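Local coordinates for minor fimbrium subunit Mfa5 (Porphyromonas gingivalis ATCC 33277, PDB 6TO1), which serves as an accessory subunit of the minor fimbriae, filaments that mediate biofilm formation and adhesion to host cells and other oral bacteria, at residues P262-I271 and P291-R300; S84-K94 and S511-P522. All coordinates share one frame; numbering follows the deposited sequence. Where two conformers were deposited one is given.

Interaction 1: residues P262-I271 and P291-R300; sequences PIDLVIQGAI and PTHSSKVGRR
I271 covers one face of the H293 ring with a CH-pi contact: CD1 of I271 stands 3.5 Å from the ring centroid, 7° off the normal. The isoleucine reaches this place by turning CG1 opposite its own carbonyl carbon (chi1 -71°), which carries CD1 across to the loop. At the edge of the same imidazole, Q268 OE1 lies in the ring plane, 3.2 Å from H293 CE1, with the amide turned 68° to the ring. Water 1 joins Q268 NE2 to H293 NE2 past this edge, while H293 ND1 is bonded to E255 and Q268 NE2 also to N272.

Apolar packing takes over along the rest of the helix. A270 CB meets P291 CG at 3.5 Å. V297 puts one methyl against each of two isoleucines a helical turn apart: V297 CG1 is 3.8 Å from I267 CG1, and CG2 faces I263 CG2. This places helix 262-272 against strand 296-298 of a small four-stranded sheet, in a segment that runs between strands 227-234 and 357-362, neighbours in the central sheet of the von Willebrand factor A fold.

Polar atoms meet the helix in three ways. T292 O, 3.5 Å from I267 CG2, belongs to a type I turn from T292 to S295, braced inside by T292 N bonded to S295 OG, which is also hydrogen-bonded to P334 O. Water 2 donates to both A270 O and P291 O. R300, extended from CG to NE, slants across I263, R300 NH1 3.5 Å from I263 CD1; D261 holds the guanidinium in a salt bridge while N342 bonds NH1.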
# COMPACT_ATOMS: atom_id res chain seq x y z
N PRO A 262 -34.37 22.19 16.72
CA PRO A 262 -34.90 23.14 15.72
C PRO A 262 -36.42 23.29 15.75
O PRO A 262 -36.94 24.40 15.54
CB PRO A 262 -34.40 22.53 14.40
CG PRO A 262 -33.07 21.90 14.75
CD PRO A 262 -33.34 21.29 16.16
N ILE A 263 -37.15 22.21 16.03
CA ILE A 263 -38.61 22.30 16.13
C ILE A 263 -39.00 23.31 17.21
O ILE A 263 -39.76 24.26 16.96
CB ILE A 263 -39.21 20.91 16.43
CG1 ILE A 263 -39.01 19.96 15.23
CG2 ILE A 263 -40.68 21.03 16.83
CD1 ILE A 263 -39.01 18.47 15.57
N ASP A 264 -38.51 23.09 18.43
CA ASP A 264 -38.85 23.94 19.55
C ASP A 264 -38.33 25.35 19.33
O ASP A 264 -38.99 26.32 19.68
CB ASP A 264 -38.29 23.35 20.85
CG ASP A 264 -38.85 21.96 21.16
OD1 ASP A 264 -38.76 21.07 20.29
OD2 ASP A 264 -39.41 21.76 22.29
N LEU A 265 -37.14 25.47 18.74
CA LEU A 265 -36.56 26.78 18.49
C LEU A 265 -37.39 27.59 17.51
O LEU A 265 -37.57 28.80 17.69
CB LEU A 265 -35.14 26.63 17.95
CG LEU A 265 -34.09 26.23 18.99
CD1 LEU A 265 -32.79 25.85 18.27
CD2 LEU A 265 -33.88 27.37 19.98
N VAL A 266 -37.84 26.96 16.42
CA VAL A 266 -38.56 27.74 15.43
C VAL A 266 -39.93 28.11 15.96
O VAL A 266 -40.45 29.19 15.64
CB VAL A 266 -38.65 26.99 14.08
CG1 VAL A 266 -39.69 25.90 14.06
CG2 VAL A 266 -38.95 27.98 12.99
N ILE A 267 -40.55 27.25 16.77
CA ILE A 267 -41.86 27.58 17.32
C ILE A 267 -41.73 28.73 18.30
O ILE A 267 -42.44 29.73 18.20
CB ILE A 267 -42.49 26.34 17.97
CG1 ILE A 267 -42.91 25.35 16.88
CG2 ILE A 267 -43.71 26.73 18.83
CD1 ILE A 267 -43.35 23.97 17.40
N GLN A 268 -40.79 28.62 19.25
CA GLN A 268 -40.58 29.72 20.19
C GLN A 268 -40.19 30.98 19.45
O GLN A 268 -40.62 32.08 19.82
CB GLN A 268 -39.51 29.37 21.22
CG GLN A 268 -39.32 30.44 22.28
CD GLN A 268 -40.52 30.52 23.23
OE1 GLN A 268 -40.74 29.63 24.03
NE2 GLN A 268 -41.30 31.58 23.10
N GLY A 269 -39.35 30.86 18.42
CA GLY A 269 -38.91 32.05 17.70
C GLY A 269 -40.07 32.74 17.02
O GLY A 269 -40.18 33.97 17.05
N ALA A 270 -40.96 31.95 16.43
CA ALA A 270 -42.10 32.52 15.73
C ALA A 270 -43.14 33.06 16.70
O ALA A 270 -43.91 33.94 16.32
CB ALA A 270 -42.74 31.46 14.82
N ILE A 271 -43.20 32.53 17.93
CA ILE A 271 -44.02 33.16 18.95
C ILE A 271 -43.45 34.54 19.30
O ILE A 271 -44.19 35.52 19.39
CB ILE A 271 -44.14 32.26 20.20
CG1 ILE A 271 -45.01 31.03 19.90
CG2 ILE A 271 -44.67 33.05 21.42
CD1 ILE A 271 -44.86 29.89 20.93
N PRO A 291 -48.32 30.99 14.88
CA PRO A 291 -48.15 29.80 15.73
C PRO A 291 -48.15 30.10 17.22
O PRO A 291 -47.86 31.20 17.68
CB PRO A 291 -46.79 29.24 15.30
CG PRO A 291 -46.08 30.39 14.68
CD PRO A 291 -47.12 31.27 14.07
N THR A 292 -48.51 29.06 17.96
CA THR A 292 -48.47 29.02 19.41
C THR A 292 -47.68 27.79 19.83
O THR A 292 -47.21 27.00 18.99
CB THR A 292 -49.88 28.96 20.00
OG1 THR A 292 -50.45 27.67 19.71
CG2 THR A 292 -50.75 30.06 19.45
N HIS A 293 -47.53 27.59 21.15
CA HIS A 293 -46.79 26.43 21.61
C HIS A 293 -47.42 25.11 21.17
O HIS A 293 -46.73 24.08 21.18
CB HIS A 293 -46.65 26.45 23.14
CG HIS A 293 -45.63 27.42 23.63
ND1 HIS A 293 -44.29 27.30 23.34
CD2 HIS A 293 -45.75 28.54 24.38
CE1 HIS A 293 -43.63 28.31 23.87
NE2 HIS A 293 -44.49 29.07 24.53
N SER A 294 -48.69 25.11 20.80
CA SER A 294 -49.37 23.89 20.38
C SER A 294 -49.33 23.66 18.87
O SER A 294 -49.81 22.63 18.40
CB SER A 294 -50.84 23.92 20.83
OG SER A 294 -50.88 23.97 22.25
N SER A 295 -48.75 24.58 18.12
CA SER A 295 -48.69 24.43 16.66
C SER A 295 -47.77 23.30 16.24
O SER A 295 -46.93 22.81 16.99
CB SER A 295 -48.22 25.74 16.03
OG SER A 295 -49.17 26.77 16.24
N LYS A 296 -47.91 22.90 14.98
CA LYS A 296 -47.21 21.76 14.42
C LYS A 296 -46.38 22.25 13.23
O LYS A 296 -46.83 23.09 12.45
CB LYS A 296 -48.18 20.67 13.98
CG LYS A 296 -49.19 20.24 15.08
CD LYS A 296 -48.53 19.47 16.21
CE LYS A 296 -49.62 18.85 17.12
NZ LYS A 296 -49.04 18.11 18.27
N VAL A 297 -45.16 21.74 13.13
CA VAL A 297 -44.25 22.12 12.07
C VAL A 297 -43.81 20.89 11.30
O VAL A 297 -43.90 19.76 11.78
CB VAL A 297 -43.02 22.90 12.61
CG1 VAL A 297 -43.50 24.16 13.34
CG2 VAL A 297 -42.16 22.03 13.52
N GLY A 298 -43.31 21.12 10.09
CA GLY A 298 -42.99 20.00 9.23
C GLY A 298 -41.98 19.06 9.87
O GLY A 298 -41.03 19.49 10.53
N ARG A 299 -42.21 17.77 9.67
CA ARG A 299 -41.29 16.76 10.18
C ARG A 299 -39.96 16.79 9.42
O ARG A 299 -39.85 17.36 8.33
CB ARG A 299 -41.92 15.37 10.06
CG ARG A 299 -43.04 15.14 11.05
CD ARG A 299 -43.69 13.78 10.88
NE ARG A 299 -44.42 13.39 12.08
CZ ARG A 299 -43.86 12.85 13.16
NH1 ARG A 299 -42.54 12.63 13.21
NH2 ARG A 299 -44.62 12.54 14.20
N ARG A 300 -38.95 16.13 10.00
CA ARG A 300 -37.68 15.95 9.30
C ARG A 300 -37.42 14.48 8.99
O ARG A 300 -36.31 14.14 8.56
CB ARG A 300 -36.51 16.55 10.09
CG ARG A 300 -36.38 16.08 11.51
CD ARG A 300 -35.09 16.66 12.11
NE ARG A 300 -34.91 16.29 13.51
CZ ARG A 300 -35.21 17.08 14.54
NH1 ARG A 300 -35.69 18.30 14.35
NH2 ARG A 300 -35.03 16.63 15.78
O HOH W 1 -43.70 31.68 25.03
O HOH W 2 -46.74 33.59 16.59

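Interaction 2: residues S84-K94 and S511-P522; sequences SPPVVPVAVDK and SNGESNQQLIFP
S511 OG is gripped from two directions: V88 N donates to it over 2.9 Å in a nearly straight bond (170°), and it gives its own hydrogen to water 3. That water donates in turn to P86 O and N512 OD1, and a second one, water 4, bridges S511 N and V88 O. S511 OG sits between its backbone N and carbonyl carbon (chi1 63°), which points it at the V87-V88 backbone, while S511 CB rests on V88 CG2. Next door the N512 amide slides past P85, N512 ND2 donating to P85 O at 2.9 Å with the oxygen almost in the amide plane; V87 CG2 packs 3.6 Å from N512 ND2.

Further along, strands 90-94 and 517-520 run at 30° with axes 7.4 Å apart. They belong to different sheets, strand 90-98 to one and the edge strand 517-520 to the other, so this is packing between the two layers of a beta sandwich. V90 CG1 and V92 CG1 share L519 CD1, at 3.9 and 4.0 Å. V92 CB also lies over one face of the F521 ring, displaced toward the rim, and D93 O comes to the ring edge, 3.4 Å from F521 CD1. L115 and V413 touch F521 as well.

K94 runs out fully extended past P522 O, and its NZ is joined covalently to N501 CG. Water 5 accepts from this nitrogen and donates to P522 O, as suits an amide N-H: the isopeptide is a covalent tie between the two sheets that probably helps the domain resist pulling.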
# COMPACT_ATOMS: atom_id res chain seq x y z
N SER A 84 -14.67 -1.16 -1.73
CA SER A 84 -13.30 -1.42 -1.33
C SER A 84 -12.34 -0.53 -2.12
O SER A 84 -12.52 -0.32 -3.32
CB SER A 84 -12.96 -2.89 -1.56
OG SER A 84 -13.61 -3.71 -0.60
N PRO A 85 -11.31 -0.00 -1.47
CA PRO A 85 -10.32 0.79 -2.19
C PRO A 85 -9.50 -0.10 -3.10
O PRO A 85 -9.51 -1.33 -2.94
CB PRO A 85 -9.45 1.37 -1.07
CG PRO A 85 -9.57 0.41 0.02
CD PRO A 85 -10.95 -0.19 -0.04
N PRO A 86 -8.77 0.48 -4.06
CA PRO A 86 -7.81 -0.32 -4.83
C PRO A 86 -6.81 -1.02 -3.92
O PRO A 86 -6.47 -0.53 -2.84
CB PRO A 86 -7.10 0.72 -5.71
CG PRO A 86 -8.09 1.90 -5.79
CD PRO A 86 -8.71 1.91 -4.40
N VAL A 87 -6.32 -2.16 -4.39
CA VAL A 87 -5.29 -2.93 -3.67
C VAL A 87 -3.92 -2.28 -3.86
O VAL A 87 -3.56 -1.86 -4.97
CB VAL A 87 -5.28 -4.38 -4.18
CG1 VAL A 87 -4.03 -5.13 -3.61
CG2 VAL A 87 -6.57 -5.10 -3.81
N VAL A 88 -3.13 -2.25 -2.79
CA VAL A 88 -1.78 -1.67 -2.86
C VAL A 88 -0.88 -2.59 -3.68
O VAL A 88 -0.82 -3.81 -3.40
CB VAL A 88 -1.21 -1.47 -1.45
CG1 VAL A 88 0.27 -1.04 -1.55
CG2 VAL A 88 -2.00 -0.44 -0.67
N PRO A 89 -0.20 -2.07 -4.70
CA PRO A 89 0.66 -2.93 -5.52
C PRO A 89 1.83 -3.46 -4.73
O PRO A 89 2.40 -2.75 -3.89
CB PRO A 89 1.12 -2.02 -6.66
CG PRO A 89 -0.03 -0.98 -6.77
CD PRO A 89 -0.38 -0.74 -5.31
N VAL A 90 2.20 -4.69 -5.04
CA VAL A 90 3.32 -5.39 -4.43
C VAL A 90 4.17 -5.96 -5.55
O VAL A 90 3.64 -6.52 -6.51
CB VAL A 90 2.83 -6.52 -3.49
CG1 VAL A 90 4.01 -7.31 -2.92
CG2 VAL A 90 1.98 -5.95 -2.37
N ALA A 91 5.49 -5.92 -5.38
CA ALA A 91 6.40 -6.53 -6.33
C ALA A 91 7.56 -7.15 -5.56
O ALA A 91 7.89 -6.70 -4.45
CB ALA A 91 6.92 -5.52 -7.36
N VAL A 92 8.16 -8.18 -6.14
CA VAL A 92 9.25 -8.87 -5.48
C VAL A 92 10.47 -8.84 -6.39
O VAL A 92 10.33 -8.77 -7.61
CB VAL A 92 8.90 -10.32 -5.11
CG1 VAL A 92 7.75 -10.35 -4.11
CG2 VAL A 92 8.61 -11.14 -6.37
N ASP A 93 11.65 -8.90 -5.80
CA ASP A 93 12.90 -8.94 -6.55
C ASP A 93 13.90 -9.75 -5.74
O ASP A 93 13.81 -9.85 -4.52
CB ASP A 93 13.44 -7.54 -6.83
CG ASP A 93 14.43 -7.51 -7.99
OD1 ASP A 93 14.54 -8.49 -8.76
OD2 ASP A 93 15.13 -6.49 -8.10
N LYS A 94 14.88 -10.28 -6.44
CA LYS A 94 15.90 -11.11 -5.83
C LYS A 94 17.14 -11.01 -6.69
O LYS A 94 17.04 -10.99 -7.91
CB LYS A 94 15.42 -12.56 -5.71
CG LYS A 94 16.43 -13.53 -5.09
CD LYS A 94 15.87 -14.94 -5.02
CE LYS A 94 16.95 -15.92 -4.56
NZ LYS A 94 16.57 -17.31 -4.90
N SER A 511 -3.58 -5.67 0.89
CA SER A 511 -3.99 -4.52 1.69
C SER A 511 -5.47 -4.51 2.02
O SER A 511 -5.88 -3.73 2.90
CB SER A 511 -3.61 -3.23 0.96
OG SER A 511 -4.32 -3.11 -0.27
N ASN A 512 -6.28 -5.33 1.35
CA ASN A 512 -7.69 -5.45 1.69
C ASN A 512 -8.03 -6.77 2.37
O ASN A 512 -9.20 -7.11 2.47
CB ASN A 512 -8.57 -5.29 0.45
CG ASN A 512 -8.58 -3.88 -0.07
OD1 ASN A 512 -8.30 -2.95 0.66
ND2 ASN A 512 -8.88 -3.72 -1.35
N GLY A 513 -7.02 -7.52 2.81
CA GLY A 513 -7.27 -8.72 3.57
C GLY A 513 -7.51 -9.97 2.76
O GLY A 513 -7.91 -10.99 3.34
N GLU A 514 -7.20 -9.96 1.47
CA GLU A 514 -7.33 -11.14 0.64
C GLU A 514 -6.06 -11.97 0.79
O GLU A 514 -4.96 -11.50 0.44
CB GLU A 514 -7.56 -10.77 -0.82
CG GLU A 514 -8.74 -9.86 -1.05
CD GLU A 514 -8.89 -9.53 -2.51
OE1 GLU A 514 -8.20 -8.60 -2.98
OE2 GLU A 514 -9.69 -10.21 -3.19
N SER A 515 -6.20 -13.18 1.32
CA SER A 515 -5.07 -14.06 1.61
C SER A 515 -4.68 -14.91 0.40
O SER A 515 -5.34 -14.90 -0.65
CB SER A 515 -5.41 -14.95 2.83
OG SER A 515 -6.40 -15.91 2.50
N ASN A 516 -3.56 -15.61 0.54
CA ASN A 516 -3.04 -16.54 -0.46
C ASN A 516 -2.69 -15.88 -1.80
O ASN A 516 -2.78 -16.52 -2.85
CB ASN A 516 -4.02 -17.69 -0.72
CG ASN A 516 -3.36 -18.89 -1.39
OD1 ASN A 516 -2.20 -19.20 -1.14
ND2 ASN A 516 -4.10 -19.55 -2.27
N GLN A 517 -2.33 -14.60 -1.79
CA GLN A 517 -1.78 -13.96 -2.97
C GLN A 517 -0.33 -14.43 -3.14
O GLN A 517 0.39 -14.56 -2.16
CB GLN A 517 -1.82 -12.44 -2.83
CG GLN A 517 -3.20 -11.92 -2.46
CD GLN A 517 -4.25 -12.24 -3.51
OE1 GLN A 517 -4.21 -11.69 -4.60
NE2 GLN A 517 -5.16 -13.14 -3.19
N GLN A 518 0.11 -14.64 -4.37
CA GLN A 518 1.40 -15.30 -4.54
C GLN A 518 2.21 -14.64 -5.64
O GLN A 518 1.68 -14.30 -6.69
CB GLN A 518 1.19 -16.79 -4.88
CG GLN A 518 0.70 -17.60 -3.69
CD GLN A 518 0.61 -19.09 -4.00
OE1 GLN A 518 1.33 -19.59 -4.86
NE2 GLN A 518 -0.28 -19.80 -3.30
N LEU A 519 3.50 -14.45 -5.36
CA LEU A 519 4.43 -13.86 -6.30
C LEU A 519 5.72 -14.68 -6.24
O LEU A 519 6.18 -15.05 -5.17
CB LEU A 519 4.74 -12.41 -5.97
CG LEU A 519 3.65 -11.36 -6.25
CD1 LEU A 519 4.10 -10.06 -5.64
CD2 LEU A 519 3.43 -11.24 -7.73
N ILE A 520 6.28 -14.97 -7.41
CA ILE A 520 7.47 -15.81 -7.51
C ILE A 520 8.67 -14.90 -7.74
O ILE A 520 8.64 -14.01 -8.60
CB ILE A 520 7.33 -16.86 -8.61
CG1 ILE A 520 6.22 -17.85 -8.22
CG2 ILE A 520 8.66 -17.62 -8.82
CD1 ILE A 520 5.99 -18.94 -9.23
N PHE A 521 9.72 -15.10 -6.96
CA PHE A 521 10.92 -14.29 -7.11
C PHE A 521 11.73 -14.70 -8.35
O PHE A 521 11.72 -15.86 -8.75
CB PHE A 521 11.82 -14.44 -5.89
CG PHE A 521 11.32 -13.76 -4.65
CD1 PHE A 521 11.81 -12.53 -4.27
CD2 PHE A 521 10.35 -14.36 -3.86
CE1 PHE A 521 11.35 -11.90 -3.10
CE2 PHE A 521 9.89 -13.75 -2.71
CZ PHE A 521 10.39 -12.51 -2.34
N PRO A 522 12.47 -13.76 -8.91
CA PRO A 522 13.47 -14.10 -9.94
C PRO A 522 14.55 -15.03 -9.41
O PRO A 522 14.74 -15.19 -8.21
CB PRO A 522 14.06 -12.74 -10.32
CG PRO A 522 13.21 -11.70 -9.68
CD PRO A 522 12.49 -12.33 -8.55
O HOH W 3 -6.27 -1.42 -0.27
O HOH W 4 -1.60 -5.28 -1.25
O HOH W 5 14.34 -17.54 -6.79

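How the interactions relate
The two contacts lie far apart in an elongated chain, their centres 58 Å and their nearest atoms about 28 Å from each other, and they share no helix, strand or sheet. Along the sequence, both segments of interaction 1 fall between the two of interaction 2: 84-94 comes first, then 262-271 and 291-300, and finally 511-522. The von Willebrand factor A domain, with its magnesium ion about 14 Å from the V266 side chain, is thus inserted in a beta-sandwich domain built from chain before and after it. Interaction 1 packs a helix on a small sheet within the inserted domain, while interaction 2, beside the isopeptide, joins the flanking chain that carries it.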